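Long-range contact in terminal uridylyltransferase 1 (Trypanosoma brucei, PDB 5HZD), which adds uridines to the 3' hydroxyl of guide RNAs, ribosomal RNAs and some mRNAs in mitochondrial RNA editing: residues A[175-180]-A[283-288]. Residues are numbered along the deposited sequence; the frame is centred on the assembly and turned at random.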
loop_
_atom_site.group_PDB
_atom_site.type_symbol
_atom_site.label_atom_id
_atom_site.label_comp_id
_atom_site.label_asym_id
_atom_site.label_seq_id
_atom_site.Cartn_x
_atom_site.Cartn_y
_atom_site.Cartn_z
ATOM N N ILE A 175 -10.518 -8.879 -5.772
ATOM C CA ILE A 175 -11.822 -8.313 -5.457
ATOM C C ILE A 175 -11.582 -6.949 -4.846
ATOM O O ILE A 175 -10.817 -6.818 -3.907
ATOM C CB ILE A 175 -12.581 -9.177 -4.408
ATOM C CG1 ILE A 175 -12.896 -10.566 -4.988
ATOM C CG2 ILE A 175 -13.901 -8.462 -4.021
ATOM C CD1 ILE A 175 -13.442 -11.542 -3.932
ATOM N N LYS A 176 -12.219 -5.920 -5.384
ATOM C CA LYS A 176 -12.134 -4.592 -4.778
ATOM C C LYS A 176 -13.427 -4.311 -4.066
ATOM O O LYS A 176 -14.518 -4.512 -4.619
ATOM C CB LYS A 176 -11.939 -3.521 -5.866
ATOM C CG LYS A 176 -10.484 -3.468 -6.408
ATOM C CD LYS A 176 -10.313 -2.300 -7.387
ATOM C CE LYS A 176 -10.219 -0.990 -6.649
ATOM N NZ LYS A 176 -8.836 -0.874 -6.056
ATOM N N HIS A 177 -13.342 -3.849 -2.823
ATOM C CA HIS A 177 -14.525 -3.404 -2.119
ATOM C C HIS A 177 -14.493 -1.898 -1.936
ATOM O O HIS A 177 -13.509 -1.338 -1.430
ATOM C CB HIS A 177 -14.629 -4.105 -0.748
ATOM C CG HIS A 177 -15.760 -3.584 0.081
ATOM N ND1 HIS A 177 -15.572 -2.713 1.136
ATOM C CD2 HIS A 177 -17.103 -3.737 -0.049
ATOM C CE1 HIS A 177 -16.750 -2.407 1.655
ATOM N NE2 HIS A 177 -17.693 -2.997 0.940
ATOM N N HIS A 178 -15.542 -1.234 -2.407
ATOM C CA HIS A 178 -15.653 0.221 -2.322
ATOM C C HIS A 178 -16.697 0.567 -1.262
ATOM O O HIS A 178 -17.889 0.373 -1.468
ATOM C CB HIS A 178 -16.135 0.788 -3.664
ATOM C CG HIS A 178 -15.325 0.369 -4.846
ATOM N ND1 HIS A 178 -14.217 1.070 -5.271
ATOM C CD2 HIS A 178 -15.482 -0.659 -5.717
ATOM C CE1 HIS A 178 -13.710 0.480 -6.343
ATOM N NE2 HIS A 178 -14.467 -0.563 -6.641
ATOM N N ALA A 179 -16.258 1.111 -0.130
ATOM C CA ALA A 179 -17.191 1.420 0.950
ATOM C C ALA A 179 -18.032 2.628 0.659
ATOM O O ALA A 179 -17.531 3.637 0.162
ATOM C CB ALA A 179 -16.440 1.652 2.257
ATOM N N SER A 180 -19.310 2.532 0.985
ATOM C CA SER A 180 -20.202 3.683 0.912
ATOM C C SER A 180 -19.875 4.657 2.042
ATOM O O SER A 180 -19.319 4.273 3.073
ATOM C CB SER A 180 -21.655 3.234 1.028
ATOM O OG SER A 180 -21.998 2.371 -0.039
ATOM N N ILE A 283 -14.841 -0.435 5.179
ATOM C CA ILE A 283 -13.521 -0.069 4.735
ATOM C C ILE A 283 -13.278 -0.418 3.268
ATOM O O ILE A 283 -13.745 -1.444 2.775
ATOM C CB ILE A 283 -12.443 -0.729 5.622
ATOM C CG1 ILE A 283 -12.494 -2.236 5.528
ATOM C CG2 ILE A 283 -12.563 -0.261 7.078
ATOM C CD1 ILE A 283 -11.280 -2.869 6.186
ATOM N N ASP A 284 -12.533 0.431 2.572
ATOM C CA ASP A 284 -12.086 0.114 1.225
ATOM C C ASP A 284 -10.991 -0.919 1.317
ATOM O O ASP A 284 -10.056 -0.763 2.120
ATOM C CB ASP A 284 -11.480 1.354 0.536
ATOM C CG ASP A 284 -12.496 2.433 0.203
ATOM O OD1 ASP A 284 -13.655 2.145 -0.119
ATOM O OD2 ASP A 284 -12.099 3.619 0.228
ATOM N N PHE A 285 -11.080 -1.970 0.513
ATOM C CA PHE A 285 -10.024 -2.995 0.479
ATOM C C PHE A 285 -9.877 -3.664 -0.857
ATOM O O PHE A 285 -10.817 -3.673 -1.669
ATOM C CB PHE A 285 -10.197 -4.043 1.623
ATOM C CG PHE A 285 -11.428 -4.937 1.512
ATOM C CD1 PHE A 285 -11.436 -6.051 0.656
ATOM C CD2 PHE A 285 -12.548 -4.696 2.303
ATOM C CE1 PHE A 285 -12.547 -6.895 0.568
ATOM C CE2 PHE A 285 -13.646 -5.558 2.243
ATOM C CZ PHE A 285 -13.653 -6.635 1.358
ATOM N N ASP A 286 -8.661 -4.161 -1.113
ATOM C CA ASP A 286 -8.400 -5.016 -2.266
ATOM C C ASP A 286 -8.036 -6.382 -1.703
ATOM O O ASP A 286 -7.149 -6.490 -0.845
ATOM C CB ASP A 286 -7.205 -4.544 -3.094
ATOM C CG ASP A 286 -7.473 -3.247 -3.844
ATOM O OD1 ASP A 286 -8.632 -2.758 -3.876
ATOM O OD2 ASP A 286 -6.489 -2.719 -4.412
ATOM N N LEU A 287 -8.708 -7.417 -2.198
ATOM C CA LEU A 287 -8.467 -8.802 -1.781
ATOM C C LEU A 287 -7.774 -9.568 -2.913
ATOM O O LEU A 287 -8.265 -9.635 -4.028
ATOM C CB LEU A 287 -9.821 -9.426 -1.391
ATOM C CG LEU A 287 -9.853 -10.834 -0.803
ATOM C CD1 LEU A 287 -11.213 -11.095 -0.217
ATOM C CD2 LEU A 287 -9.530 -11.896 -1.855
ATOM N N SER A 288 -6.605 -10.125 -2.621
ATOM C CA SER A 288 -5.820 -10.877 -3.583
ATOM C C SER A 288 -5.378 -12.187 -2.976
ATOM O O SER A 288 -5.632 -12.446 -1.787
ATOM C CB SER A 288 -4.590 -10.061 -3.999
ATOM O OG SER A 288 -3.824 -9.695 -2.846
HETATM O O HOH W 1 -6.594 -1.490 -7.241
HETATM O O HOH W 2 -14.989 4.440 -0.637
#
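His177 and Phe285 meet with the histidine CG anti to its backbone N (chi1 174°) and the phenylalanine CG between its backbone N and carbonyl carbon (chi1 67°). His177 CB sits over the centre of the Phe285 ring in a CH-pi contact, 3.5 Å from the centroid. The two rings are nearly parallel but slid apart and barely overlap. His177 ND1 donates to Ile283 O at 2.8 Å, and this oxygen lies in the plane of the imidazole. On the other face of the sheet, Lys176 and Asp286 run side by side. Lys176 NZ forms a salt bridge with Asp286 OD1 at 2.9 Å, meeting the carboxylate on the syn side, and water 1 links Lys176 NZ to Asp286 OD2. Strands 174-177 and 285-288 are antiparallel neighbours in the mixed sheet of the nucleotidyltransferase palm. Backbone bonds join Ile175 with Leu287 in both directions, and His177 with Phe285 likewise. Strand 124-129 flanks 285-288 and contributes Asp125, near Asp286, which is thought to be important for catalysis. Past the paired strands, Asp284 OD1 accepts Ala179 N at 2.8 Å. Water 2 donates to this OD1 and to Ala179 O. Asp284 also touches Asp123, probably a ligand of the catalytic metal ion.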